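Long-range contacts in mandelate racemase/muconate lactonizing protein (Paenibacillus sp., PDB 3V5C), which probably dehydrates galacturonate, as a magnesium-dependent lyase built on the enolase fold: residues R28-H39 with T133-H141; I342-Y350 with F365-L373. The protein carries 1 engineered substitution. One frame throughout, in Å; residues are numbered along the deposited sequence. Where two conformers were deposited one is given.

Contact 1 and contact 2 sit at two places around the antiparallel capping sheet of this enolase-fold chain. Contact 1 comes first in the chain: 28-39 leaves capping strand 14-30, and its loop lies on the end of barrel strand 126-135. Contact 2 follows wholly later, where 342-350, just after capping strand 340-342, pairs with 365-373, which runs into helix 371-380. Their centres lie 28 Å apart and their nearest atoms about 12 Å, without touching. Strand 14-30 relates them, since it carries contact 1 at its end and pairs with 340-342. Contact 1 thus joins cap to barrel directly, whereas contact 2 is a small two-stranded ladder lying between capping strands 14-30 and 42-52 and helix 317-325.

Contact 1 (R28-H39 with T133-H141); sequences RSAGANGRIGVH and TSLYFDDLH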
ATOM      1  N   ARG A  28      -7.158   9.579  12.774  1.00 11.45           N
ATOM      2  CA  ARG A  28      -6.332  10.471  13.572  1.00 12.24           C
ATOM      3  C   ARG A  28      -5.456  11.278  12.621  1.00 11.95           C
ATOM      4  O   ARG A  28      -4.901  10.738  11.658  1.00 10.94           O
ATOM      5  CB  ARG A  28      -5.491   9.665  14.564  1.00 12.77           C
ATOM      6  CG  ARG A  28      -4.603  10.515  15.502  1.00 14.50           C
ATOM      7  CD  ARG A  28      -3.719   9.620  16.374  1.00 13.27           C
ATOM      8  NE  ARG A  28      -2.693   8.960  15.561  1.00 11.23           N
ATOM      9  CZ  ARG A  28      -2.572   7.649  15.404  1.00 13.65           C
ATOM     10  NH1 ARG A  28      -3.403   6.805  16.017  1.00 15.40           N
ATOM     11  NH2 ARG A  28      -1.609   7.178  14.620  1.00 11.15           N
ATOM     12  N   SER A  29      -5.362  12.584  12.854  1.00 11.85           N
ATOM     13  CA  SER A  29      -4.530  13.442  12.012  1.00 13.42           C
ATOM     14  C   SER A  29      -3.069  12.982  11.993  1.00 13.09           C
ATOM     15  O   SER A  29      -2.491  12.669  13.032  1.00 13.55           O
ATOM     16  CB  SER A  29      -4.634  14.896  12.489  1.00 13.56           C
ATOM     17  OG  SER A  29      -3.919  15.754  11.624  1.00 14.29           O
ATOM     18  N   ALA A  30      -2.474  12.943  10.802  1.00  9.85           N
ATOM     19  CA  ALA A  30      -1.096  12.485  10.648  1.00 10.42           C
ATOM     20  C   ALA A  30      -0.138  13.666  10.600  1.00 11.70           C
ATOM     21  O   ALA A  30      -0.334  14.609   9.831  1.00 11.71           O
ATOM     22  CB  ALA A  30      -0.957  11.638   9.375  1.00 11.71           C
ATOM     23  N   GLY A  31       0.880  13.621  11.448  1.00 12.52           N
ATOM     24  CA  GLY A  31       1.859  14.693  11.529  1.00 11.36           C
ATOM     25  C   GLY A  31       2.874  14.678  10.403  1.00 11.51           C
ATOM     26  O   GLY A  31       2.623  14.115   9.332  1.00 12.53           O
ATOM     27  N   ALA A  32       4.007  15.332  10.653  1.00 12.81           N
ATOM     28  CA  ALA A  32       5.102  15.387   9.701  1.00 10.74           C
ATOM     29  C   ALA A  32       5.787  14.034   9.571  1.00 12.42           C
ATOM     30  O   ALA A  32       5.579  13.133  10.382  1.00 12.46           O
ATOM     31  CB  ALA A  32       6.116  16.453  10.132  1.00 11.29           C
ATOM     32  N   ASN A  33       6.597  13.889   8.521  1.00 12.32           N
ATOM     33  CA  ASN A  33       7.534  12.773   8.445  1.00 11.58           C
ATOM     34  C   ASN A  33       8.945  13.313   8.262  1.00 11.99           C
ATOM     35  O   ASN A  33       9.164  14.518   8.367  1.00 14.10           O
ATOM     36  CB  ASN A  33       7.155  11.746   7.365  1.00 12.88           C
ATOM     37  CG  ASN A  33       7.337  12.271   5.950  1.00 13.68           C
ATOM     38  OD1 ASN A  33       8.003  13.275   5.727  1.00 13.67           O
ATOM     39  ND2 ASN A  33       6.722  11.581   4.977  1.00 14.40           N
ATOM     40  N   GLY A  34       9.895  12.419   8.014  1.00 10.26           N
ATOM     41  CA  GLY A  34      11.287  12.818   7.909  1.00 11.93           C
ATOM     42  C   GLY A  34      11.567  13.988   6.969  1.00 11.19           C
ATOM     43  O   GLY A  34      12.481  14.788   7.217  1.00 12.06           O
ATOM     44  N   ARG A  35      10.801  14.082   5.880  1.00 11.76           N
ATOM     45  CA  ARG A  35      11.100  15.046   4.818  1.00 11.57           C
ATOM     46  C   ARG A  35      10.112  16.184   4.631  1.00 15.49           C
ATOM     47  O   ARG A  35      10.496  17.247   4.146  1.00 16.19           O
ATOM     48  CB  ARG A  35      11.271  14.330   3.474  1.00 14.52           C
ATOM     49  CG  ARG A  35      10.053  13.539   3.057  1.00 13.69           C
ATOM     50  CD  ARG A  35      10.260  12.923   1.674  1.00 17.64           C
ATOM     51  NE  ARG A  35      10.395  13.955   0.652  1.00 15.56           N
ATOM     52  CZ  ARG A  35       9.374  14.483  -0.022  1.00 17.97           C
ATOM     53  NH1 ARG A  35       9.595  15.415  -0.933  1.00 18.10           N
ATOM     54  NH2 ARG A  35       8.127  14.077   0.208  1.00 15.60           N
ATOM     55  N   ILE A  36       8.844  15.972   4.976  1.00 13.43           N
ATOM     56  CA  ILE A  36       7.836  17.020   4.778  1.00 14.12           C
ATOM     57  C   ILE A  36       6.961  17.209   6.019  1.00 13.61           C
ATOM     58  O   ILE A  36       7.063  16.449   6.985  1.00 13.88           O
ATOM     59  CB  ILE A  36       6.950  16.763   3.537  1.00 14.55           C
ATOM     60  CG1 ILE A  36       6.180  15.456   3.698  1.00 16.78           C
ATOM     61  CG2 ILE A  36       7.820  16.779   2.276  1.00 16.69           C
ATOM     62  CD1 ILE A  36       5.313  15.132   2.476  1.00 17.33           C
ATOM     63  N   GLY A  37       6.109  18.231   5.973  1.00 14.42           N
ATOM     64  CA  GLY A  37       5.312  18.640   7.121  1.00 16.91           C
ATOM     65  C   GLY A  37       4.039  17.850   7.348  1.00 15.56           C
ATOM     66  O   GLY A  37       3.849  16.767   6.799  1.00 14.91           O
ATOM     67  N   VAL A  38       3.161  18.409   8.176  1.00 15.79           N
ATOM     68  CA  VAL A  38       1.939  17.736   8.602  1.00 12.99           C
ATOM     69  C   VAL A  38       1.103  17.247   7.414  1.00 18.41           C
ATOM     70  O   VAL A  38       0.870  17.991   6.454  1.00 16.27           O
ATOM     71  CB  VAL A  38       1.105  18.660   9.510  1.00 15.81           C
ATOM     72  CG1 VAL A  38      -0.296  18.096   9.717  1.00 19.32           C
ATOM     73  CG2 VAL A  38       1.813  18.848  10.868  1.00 19.09           C
ATOM     74  N   HIS A  39       0.658  15.993   7.485  1.00 12.39           N
ATOM     75  CA  HIS A  39      -0.125  15.407   6.409  1.00 12.89           C
ATOM     76  C   HIS A  39      -1.612  15.661   6.624  1.00 15.83           C
ATOM     77  O   HIS A  39      -2.372  15.778   5.658  1.00 18.77           O
ATOM     78  CB  HIS A  39       0.148  13.910   6.322  1.00 14.30           C
ATOM     79  CG  HIS A  39       1.494  13.579   5.768  1.00 15.42           C
ATOM     80  ND1 HIS A  39       2.666  13.832   6.450  1.00 12.90           N
ATOM     81  CD2 HIS A  39       1.857  13.038   4.580  1.00 15.62           C
ATOM     82  CE1 HIS A  39       3.691  13.448   5.710  1.00 14.81           C
ATOM     83  NE2 HIS A  39       3.226  12.964   4.571  1.00 18.41           N
ATOM     84  N   THR A 133       0.329   1.922   9.773  1.00  9.24           N
ATOM     85  CA  THR A 133       1.311   2.846   9.200  1.00  8.21           C
ATOM     86  C   THR A 133       1.194   4.300   9.699  1.00 10.49           C
ATOM     87  O   THR A 133       1.903   5.182   9.212  1.00 12.42           O
ATOM     88  CB  THR A 133       1.200   2.813   7.648  1.00  9.73           C
ATOM     89  OG1 THR A 133       2.409   3.311   7.058  1.00 12.37           O
ATOM     90  CG2 THR A 133       0.013   3.646   7.181  1.00 13.25           C
ATOM     91  N   SER A 134       0.347   4.534  10.709  1.00 10.69           N
ATOM     92  CA  SER A 134      -0.089   5.893  11.050  1.00 11.28           C
ATOM     93  C   SER A 134       0.758   6.608  12.106  1.00  9.55           C
ATOM     94  O   SER A 134       0.357   7.668  12.584  1.00 12.12           O
ATOM     95  CB  SER A 134      -1.556   5.876  11.532  1.00 12.23           C
ATOM     96  OG  SER A 134      -1.685   5.198  12.776  1.00 13.14           O
ATOM     97  N   LEU A 135       1.892   6.035  12.478  1.00 11.62           N
ATOM     98  CA  LEU A 135       2.705   6.603  13.562  1.00  9.77           C
ATOM     99  C   LEU A 135       3.707   7.654  13.043  1.00 10.25           C
ATOM    100  O   LEU A 135       4.897   7.393  12.941  1.00 12.83           O
ATOM    101  CB  LEU A 135       3.380   5.476  14.346  1.00 10.61           C
ATOM    102  CG  LEU A 135       2.417   4.480  14.999  1.00 10.84           C
ATOM    103  CD1 LEU A 135       3.166   3.306  15.662  1.00 13.97           C
ATOM    104  CD2 LEU A 135       1.539   5.188  16.009  1.00 14.74           C
ATOM    105  N   TYR A 136       3.178   8.827  12.689  1.00 10.62           N
ATOM    106  CA  TYR A 136       3.938   9.959  12.175  1.00 10.06           C
ATOM    107  C   TYR A 136       4.626  10.747  13.306  1.00 11.32           C
ATOM    108  O   TYR A 136       4.649  10.279  14.445  1.00 12.39           O
ATOM    109  CB  TYR A 136       3.033  10.844  11.284  1.00  8.70           C
ATOM    110  CG  TYR A 136       2.917  10.253   9.884  1.00 11.59           C
ATOM    111  CD1 TYR A 136       2.362   8.989   9.692  1.00 14.27           C
ATOM    112  CD2 TYR A 136       3.415  10.930   8.776  1.00 13.69           C
ATOM    113  CE1 TYR A 136       2.302   8.414   8.428  1.00 14.30           C
ATOM    114  CE2 TYR A 136       3.353  10.359   7.507  1.00 13.06           C
ATOM    115  CZ  TYR A 136       2.794   9.112   7.350  1.00 13.61           C
ATOM    116  OH  TYR A 136       2.756   8.554   6.088  1.00 13.49           O
ATOM    117  N   PHE A 137       5.213  11.900  12.988  1.00 11.86           N
ATOM    118  CA  PHE A 137       5.920  12.708  13.985  1.00 11.81           C
ATOM    119  C   PHE A 137       4.912  13.520  14.784  1.00 15.58           C
ATOM    120  O   PHE A 137       4.939  14.759  14.776  1.00 14.16           O
ATOM    121  CB  PHE A 137       6.881  13.690  13.320  1.00 12.05           C
ATOM    122  CG  PHE A 137       8.065  13.056  12.611  1.00 11.87           C
ATOM    123  CD1 PHE A 137       8.360  11.688  12.708  1.00 10.46           C
ATOM    124  CD2 PHE A 137       8.925  13.867  11.887  1.00 14.27           C
ATOM    125  CE1 PHE A 137       9.483  11.149  12.034  1.00 11.82           C
ATOM    126  CE2 PHE A 137      10.037  13.343  11.231  1.00  9.64           C
ATOM    127  CZ  PHE A 137      10.320  11.994  11.306  1.00  9.00           C
ATOM    128  N   ASP A 138       4.029  12.824  15.484  1.00 11.30           N
ATOM    129  CA  ASP A 138       2.885  13.466  16.121  1.00 11.43           C
ATOM    130  C   ASP A 138       3.249  14.088  17.465  1.00 15.97           C
ATOM    131  O   ASP A 138       2.383  14.628  18.174  1.00 16.19           O
ATOM    132  CB  ASP A 138       1.790  12.431  16.289  1.00 11.75           C
ATOM    133  CG  ASP A 138       1.354  11.851  14.952  1.00 10.94           C
ATOM    134  OD1 ASP A 138       1.025  12.658  14.048  1.00 11.97           O
ATOM    135  OD2 ASP A 138       1.341  10.612  14.816  1.00 10.87           O
ATOM    136  N   ASP A 139       4.537  14.014  17.773  1.00 13.51           N
ATOM    137  CA  ASP A 139       5.106  14.431  19.052  1.00 12.92           C
ATOM    138  C   ASP A 139       5.903  15.722  18.965  1.00 17.07           C
ATOM    139  O   ASP A 139       6.526  16.109  19.952  1.00 15.58           O
ATOM    140  CB  ASP A 139       6.078  13.357  19.511  1.00 12.42           C
ATOM    141  CG  ASP A 139       7.174  13.111  18.485  1.00 14.67           C
ATOM    142  OD1 ASP A 139       6.836  12.694  17.367  1.00 13.41           O
ATOM    143  OD2 ASP A 139       8.359  13.360  18.781  1.00 16.55           O
ATOM    144  N   LEU A 140       5.931  16.372  17.805  1.00 15.74           N
ATOM    145  CA  LEU A 140       6.886  17.460  17.603  1.00 14.89           C
ATOM    146  C   LEU A 140       6.573  18.712  18.427  1.00 17.51           C
ATOM    147  O   LEU A 140       7.466  19.529  18.657  1.00 22.84           O
ATOM    148  CB  LEU A 140       7.029  17.812  16.124  1.00 16.95           C
ATOM    149  CG  LEU A 140       7.687  16.753  15.237  1.00 15.13           C
ATOM    150  CD1 LEU A 140       7.771  17.280  13.823  1.00 19.68           C
ATOM    151  CD2 LEU A 140       9.070  16.418  15.758  1.00 16.33           C
ATOM    152  N   HIS A 141       5.322  18.846  18.871  1.00 13.61           N
ATOM    153  CA  HIS A 141       4.912  19.982  19.696  1.00 16.54           C
ATOM    154  C   HIS A 141       5.351  19.806  21.144  1.00 18.73           C
ATOM    155  O   HIS A 141       5.241  20.741  21.943  1.00 21.49           O
ATOM    156  CB  HIS A 141       3.400  20.165  19.634  1.00 18.29           C
ATOM    157  CG  HIS A 141       2.628  19.006  20.172  1.00 17.86           C
ATOM    158  ND1 HIS A 141       2.536  17.799  19.509  1.00 17.00           N
ATOM    159  CD2 HIS A 141       1.880  18.877  21.295  1.00 17.53           C
ATOM    160  CE1 HIS A 141       1.782  16.971  20.213  1.00 21.59           C
ATOM    161  NE2 HIS A 141       1.367  17.603  21.300  1.00 16.33           N
TER
HETATM  162  O   HOH W   1      -1.172  10.316  13.614  1.00 10.48           O
HETATM  163  O   HOH W   2      -2.570   9.154  11.458  1.00 13.24           O
HETATM  164  O   HOH W   3      -2.463   4.010  15.568  1.00 15.41           O
HETATM  165  O   HOH W   4       4.075  16.879  13.057  1.00 14.90           O
HETATM  166  O   HOH W   5       4.868   9.284   4.460  1.00 20.04           O
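Phe137 N donates a hydrogen bond to Ala32 O at 2.9 Å and 162°, the straightest of the direct bonds between the two segments. Next to it, Gly31 N meets Asp138 OD1 at 2.8 Å, nearly along the C-O axis of the carboxylate. Arg28 has a long side chain, extended through chi1 and chi2 and bent at chi3 (69°), and this brings NH2 to Ser134. That nitrogen bonds Ser134 O at 2.9 Å, from well above the carbonyl plane, and makes a weak bond to Ser134 OG; Asp132 also holds the hydroxyl, and Gln158 takes Arg28 NH1.

Segment 28-39 takes in the last residues of strand 14-30, past a corner at Arg28, and the loop that follows; it lies against the chain leaving barrel strand 126-135. In the enolase superfamily such loops commonly help close the active site, consistent with the Asn33 side chain lying about 12 Å from the magnesium ion.

Aromatic packing centres on Tyr136. Its edge points at the face of His39 in a T-shaped pair with centroids 4.9 Å apart, while Ala30 CB sits over one face of the tyrosine ring. His39 is steadied by its own ND1, which bonds Gly31 O. Over the Phe137 ring stands Asn33 CA, a CH-pi contact 3.9 Å from the centroid. Ala32 CB touches Phe137 CD2 and Leu140 CD1.

Waters add further bridges between the segments. One molecule accepts from Ala32 N and donates to Phe137 O; another accepts from Arg28 NE and lies 2.8 Å from Asp138 OD2. A third joins Asn33 ND2 to Tyr136 OH.

Contact 2 (I342-Y350 with F365-L373); sequences IEGMDVSGY and FGIVFDDEL
A two-stranded antiparallel ladder, Met345-Asp346 against Val368-Phe369, is the element formed here. Asp346 and Val368 are its hydrogen-bonded pair: Asp346 N reaches Val368 O at 2.9 Å, and Val368 N bonds Asp346 O in return. One residue beyond the ladder, Asp370 N bonds Gly344 O at 2.9 Å.

Met345 and Phe369 form the non-hydrogen-bonded pair, and their side chains run side by side on the buried face. The methionine CG lies anti to the backbone N (chi1 -173°), 3.5 Å from Ile367 CG2 and 3.6 Å from Phe369 CE1; the extended second torsion (174°) then carries SD along the phenylalanine. The sulfur approaches that ring obliquely, a Met-aromatic contact 4.8 Å from the centroid. Tyr58 stacks on the same phenylalanine, while Tyr317 and Tyr320 of helix 317-325 pack on Ile367.

One strand of the ladder follows capping strand 340-342; the other runs into helix 371-380. The first passage uses a type II turn, Ile342 to Met345, with Gly344 at positive phi (87°); Leu373 CD2 rests 3.6 Å from Gly344 CA. At the second, Asp370 is the N-cap, its OD1 accepting from Leu373 N, which lies above the carboxylate plane.

Past the ladder's other end, Tyr350 OH donates to Phe365 O at 2.6 Å, the oxygen lying at the ring edge and near its plane. A water donates to Asp346 O and Gly366 O and accepts from Gly349 N. On the exposed face, Asp346 OD1 makes an Asx turn by accepting from Ser348 N, and also accepts from Ser348 OG on its syn lone pair.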
ATOM      1  N   ILE A 342     -13.879   6.998   3.722  1.00 10.33           N
ATOM      2  CA  ILE A 342     -14.178   7.785   2.543  1.00  8.42           C
ATOM      3  C   ILE A 342     -15.689   7.803   2.323  1.00 12.29           C
ATOM      4  O   ILE A 342     -16.328   6.750   2.289  1.00 12.49           O
ATOM      5  CB  ILE A 342     -13.491   7.165   1.288  1.00 11.11           C
ATOM      6  CG1 ILE A 342     -11.964   7.124   1.455  1.00 10.23           C
ATOM      7  CG2 ILE A 342     -13.879   7.925   0.019  1.00 11.97           C
ATOM      8  CD1 ILE A 342     -11.284   8.481   1.565  1.00 12.48           C
ATOM      9  N   GLU A 343     -16.256   8.992   2.155  0.53 12.69           N
ATOM     10  CA  GLU A 343     -17.695   9.109   1.937  0.53 13.24           C
ATOM     11  C   GLU A 343     -18.101   8.437   0.631  0.53 12.76           C
ATOM     12  O   GLU A 343     -17.505   8.689  -0.407  0.53 13.03           O
ATOM     13  CB  GLU A 343     -18.125  10.579   1.956  0.53 15.81           C
ATOM     14  CG  GLU A 343     -17.989  11.215   3.331  0.53 17.41           C
ATOM     15  CD  GLU A 343     -18.727  10.427   4.394  0.53 18.58           C
ATOM     16  OE1 GLU A 343     -19.967  10.320   4.288  0.53 21.81           O
ATOM     17  OE2 GLU A 343     -18.069   9.897   5.314  0.53 16.21           O
ATOM     18  N   GLY A 344     -19.103   7.564   0.692  1.00 12.13           N
ATOM     19  CA  GLY A 344     -19.553   6.853  -0.497  1.00 10.43           C
ATOM     20  C   GLY A 344     -18.811   5.559  -0.805  1.00 11.58           C
ATOM     21  O   GLY A 344     -19.098   4.904  -1.803  1.00 13.90           O
ATOM     22  N   MET A 345     -17.837   5.209   0.019  1.00 12.67           N
ATOM     23  CA  MET A 345     -17.031   4.021  -0.234  1.00 12.89           C
ATOM     24  C   MET A 345     -17.124   3.063   0.951  1.00 13.72           C
ATOM     25  O   MET A 345     -16.356   3.161   1.914  1.00 13.76           O
ATOM     26  CB  MET A 345     -15.576   4.417  -0.531  1.00 10.79           C
ATOM     27  CG  MET A 345     -14.682   3.237  -0.985  1.00  9.90           C
ATOM     28  SD  MET A 345     -13.030   3.786  -1.493  1.00 13.91           S
ATOM     29  CE  MET A 345     -12.085   3.453  -0.016  1.00 15.37           C
ATOM     30  N   ASP A 346     -18.092   2.150   0.895  1.00 11.88           N
ATOM     31  CA  ASP A 346     -18.373   1.245   2.014  1.00 11.94           C
ATOM     32  C   ASP A 346     -17.415   0.059   2.018  1.00 14.63           C
ATOM     33  O   ASP A 346     -17.507  -0.836   1.174  1.00 14.01           O
ATOM     34  CB  ASP A 346     -19.828   0.769   1.905  1.00 13.92           C
ATOM     35  CG  ASP A 346     -20.250  -0.165   3.027  1.00 17.67           C
ATOM     36  OD1 ASP A 346     -19.416  -0.584   3.844  1.00 17.91           O
ATOM     37  OD2 ASP A 346     -21.458  -0.508   3.064  1.00 26.68           O
ATOM     38  N   VAL A 347     -16.500   0.070   2.984  1.00 13.48           N
ATOM     39  CA  VAL A 347     -15.495  -0.976   3.126  1.00 12.22           C
ATOM     40  C   VAL A 347     -15.795  -1.891   4.311  1.00 14.39           C
ATOM     41  O   VAL A 347     -14.937  -2.643   4.757  1.00 17.04           O
ATOM     42  CB  VAL A 347     -14.085  -0.367   3.270  1.00 11.45           C
ATOM     43  CG1 VAL A 347     -13.743   0.468   2.048  1.00 15.78           C
ATOM     44  CG2 VAL A 347     -14.002   0.488   4.542  1.00 17.69           C
ATOM     45  N   SER A 348     -17.039  -1.862   4.791  1.00 13.73           N
ATOM     46  CA  SER A 348     -17.405  -2.602   6.003  1.00 18.78           C
ATOM     47  C   SER A 348     -17.321  -4.128   5.855  1.00 18.21           C
ATOM     48  O   SER A 348     -17.351  -4.866   6.850  1.00 16.09           O
ATOM     49  CB  SER A 348     -18.804  -2.195   6.461  1.00 18.79           C
ATOM     50  OG  SER A 348     -19.779  -2.647   5.550  1.00 21.07           O
ATOM     51  N   GLY A 349     -17.215  -4.609   4.621  1.00 14.50           N
ATOM     52  CA  GLY A 349     -16.992  -6.030   4.401  1.00 15.44           C
ATOM     53  C   GLY A 349     -15.628  -6.490   4.902  1.00 14.88           C
ATOM     54  O   GLY A 349     -15.413  -7.675   5.146  1.00 17.09           O
ATOM     55  N   TYR A 350     -14.695  -5.551   5.047  1.00 13.75           N
ATOM     56  CA  TYR A 350     -13.369  -5.846   5.576  1.00 13.68           C
ATOM     57  C   TYR A 350     -13.339  -5.621   7.081  1.00 12.21           C
ATOM     58  O   TYR A 350     -13.998  -4.719   7.593  1.00 17.05           O
ATOM     59  CB  TYR A 350     -12.322  -4.915   4.953  1.00 13.25           C
ATOM     60  CG  TYR A 350     -12.051  -5.144   3.479  1.00 12.07           C
ATOM     61  CD1 TYR A 350     -12.939  -4.699   2.497  1.00 11.22           C
ATOM     62  CD2 TYR A 350     -10.879  -5.768   3.071  1.00 12.19           C
ATOM     63  CE1 TYR A 350     -12.676  -4.895   1.143  1.00 12.45           C
ATOM     64  CE2 TYR A 350     -10.612  -5.969   1.723  1.00 10.78           C
ATOM     65  CZ  TYR A 350     -11.511  -5.531   0.765  1.00 13.49           C
ATOM     66  OH  TYR A 350     -11.226  -5.736  -0.575  1.00 12.62           O
ATOM     67  N   PHE A 365     -13.779  -6.203  -5.740  1.00 11.14           N
ATOM     68  CA  PHE A 365     -12.958  -5.832  -4.589  1.00 11.46           C
ATOM     69  C   PHE A 365     -13.759  -5.753  -3.291  1.00 11.72           C
ATOM     70  O   PHE A 365     -13.226  -5.358  -2.267  1.00 13.72           O
ATOM     71  CB  PHE A 365     -12.172  -4.528  -4.831  1.00 10.18           C
ATOM     72  CG  PHE A 365     -11.052  -4.670  -5.836  1.00 10.59           C
ATOM     73  CD1 PHE A 365      -9.826  -5.226  -5.469  1.00  9.70           C
ATOM     74  CD2 PHE A 365     -11.238  -4.270  -7.145  1.00 11.96           C
ATOM     75  CE1 PHE A 365      -8.786  -5.363  -6.396  1.00 10.58           C
ATOM     76  CE2 PHE A 365     -10.217  -4.390  -8.081  1.00 10.56           C
ATOM     77  CZ  PHE A 365      -8.982  -4.954  -7.705  1.00 11.28           C
ATOM     78  N   GLY A 366     -15.024  -6.161  -3.324  1.00 10.86           N
ATOM     79  CA  GLY A 366     -15.795  -6.240  -2.092  1.00 11.55           C
ATOM     80  C   GLY A 366     -16.135  -4.894  -1.473  1.00 14.66           C
ATOM     81  O   GLY A 366     -16.581  -4.824  -0.336  1.00 15.27           O
ATOM     82  N   ILE A 367     -15.922  -3.825  -2.226  1.00 10.94           N
ATOM     83  CA  ILE A 367     -16.245  -2.476  -1.777  1.00 12.19           C
ATOM     84  C   ILE A 367     -17.550  -2.026  -2.427  1.00 13.26           C
ATOM     85  O   ILE A 367     -17.716  -2.144  -3.637  1.00 12.61           O
ATOM     86  CB  ILE A 367     -15.133  -1.499  -2.182  1.00  9.82           C
ATOM     87  CG1 ILE A 367     -13.819  -1.918  -1.535  1.00 10.95           C
ATOM     88  CG2 ILE A 367     -15.525  -0.062  -1.841  1.00 11.97           C
ATOM     89  CD1 ILE A 367     -12.608  -1.105  -2.008  1.00 11.74           C
ATOM     90  N   VAL A 368     -18.495  -1.529  -1.624  1.00 11.30           N
ATOM     91  CA  VAL A 368     -19.768  -1.112  -2.184  1.00 10.82           C
ATOM     92  C   VAL A 368     -19.820   0.410  -2.273  1.00 11.69           C
ATOM     93  O   VAL A 368     -19.805   1.107  -1.254  1.00 13.14           O
ATOM     94  CB  VAL A 368     -20.965  -1.654  -1.350  1.00 13.37           C
ATOM     95  CG1 VAL A 368     -22.295  -1.202  -1.972  1.00 19.30           C
ATOM     96  CG2 VAL A 368     -20.874  -3.159  -1.273  1.00 16.09           C
ATOM     97  N   PHE A 369     -19.845   0.926  -3.497  1.00 11.36           N
ATOM     98  CA  PHE A 369     -19.930   2.368  -3.701  1.00 12.23           C
ATOM     99  C   PHE A 369     -21.369   2.857  -3.709  1.00 13.13           C
ATOM    100  O   PHE A 369     -22.285   2.143  -4.122  1.00 13.32           O
ATOM    101  CB  PHE A 369     -19.188   2.793  -4.976  1.00 12.90           C
ATOM    102  CG  PHE A 369     -17.697   2.659  -4.863  1.00 10.85           C
ATOM    103  CD1 PHE A 369     -16.901   3.753  -4.564  1.00 12.03           C
ATOM    104  CD2 PHE A 369     -17.090   1.423  -5.028  1.00 13.73           C
ATOM    105  CE1 PHE A 369     -15.513   3.624  -4.433  1.00 11.42           C
ATOM    106  CE2 PHE A 369     -15.692   1.284  -4.912  1.00 15.18           C
ATOM    107  CZ  PHE A 369     -14.912   2.388  -4.599  1.00 12.23           C
ATOM    108  N   ASP A 370     -21.549   4.072  -3.210  1.00 14.25           N
ATOM    109  CA  ASP A 370     -22.846   4.735  -3.188  1.00 13.13           C
ATOM    110  C   ASP A 370     -23.067   5.284  -4.582  1.00 12.67           C
ATOM    111  O   ASP A 370     -22.505   6.306  -4.948  1.00 12.98           O
ATOM    112  CB  ASP A 370     -22.828   5.854  -2.142  1.00 13.93           C
ATOM    113  CG  ASP A 370     -24.159   6.573  -2.021  1.00 19.44           C
ATOM    114  OD1 ASP A 370     -24.921   6.578  -3.009  1.00 16.43           O
ATOM    115  OD2 ASP A 370     -24.432   7.131  -0.932  1.00 19.01           O
ATOM    116  N   ASP A 371     -23.877   4.592  -5.386  1.00 13.06           N
ATOM    117  CA  ASP A 371     -24.057   4.998  -6.769  1.00 11.83           C
ATOM    118  C   ASP A 371     -24.529   6.451  -6.891  1.00 12.67           C
ATOM    119  O   ASP A 371     -24.031   7.206  -7.734  1.00 13.42           O
ATOM    120  CB  ASP A 371     -25.084   4.124  -7.503  1.00 14.13           C
ATOM    121  CG  ASP A 371     -24.641   2.675  -7.699  1.00 21.93           C
ATOM    122  OD1 ASP A 371     -23.438   2.385  -7.886  1.00 21.48           O
ATOM    123  OD2 ASP A 371     -25.540   1.807  -7.698  1.00 26.87           O
ATOM    124  N   GLU A 372     -25.479   6.842  -6.051  1.00 13.67           N
ATOM    125  CA  GLU A 372     -26.102   8.163  -6.191  1.00 16.73           C
ATOM    126  C   GLU A 372     -25.132   9.275  -5.811  1.00 14.47           C
ATOM    127  O   GLU A 372     -25.126  10.346  -6.405  1.00 14.24           O
ATOM    128  CB  GLU A 372     -27.368   8.276  -5.338  1.00 23.18           C
ATOM    129  CG  GLU A 372     -28.535   7.492  -5.868  1.00 27.78           C
ATOM    130  CD  GLU A 372     -28.330   5.999  -5.769  1.00 32.15           C
ATOM    131  OE1 GLU A 372     -27.708   5.540  -4.780  1.00 35.99           O
ATOM    132  OE2 GLU A 372     -28.786   5.292  -6.691  1.00 32.76           O
ATOM    133  N   LEU A 373     -24.320   9.019  -4.799  1.00 13.50           N
ATOM    134  CA  LEU A 373     -23.341  10.010  -4.390  1.00 13.25           C
ATOM    135  C   LEU A 373     -22.264  10.145  -5.452  1.00 10.52           C
ATOM    136  O   LEU A 373     -21.842  11.252  -5.792  1.00 12.81           O
ATOM    137  CB  LEU A 373     -22.720   9.638  -3.052  1.00 13.59           C
ATOM    138  CG  LEU A 373     -21.635  10.614  -2.587  1.00 14.25           C
ATOM    139  CD1 LEU A 373     -22.181  12.026  -2.365  1.00 17.80           C
ATOM    140  CD2 LEU A 373     -20.937  10.113  -1.333  1.00 17.56           C
TER
HETATM  141  O   HOH W   6     -17.471  -3.518   1.949  1.00 14.55           O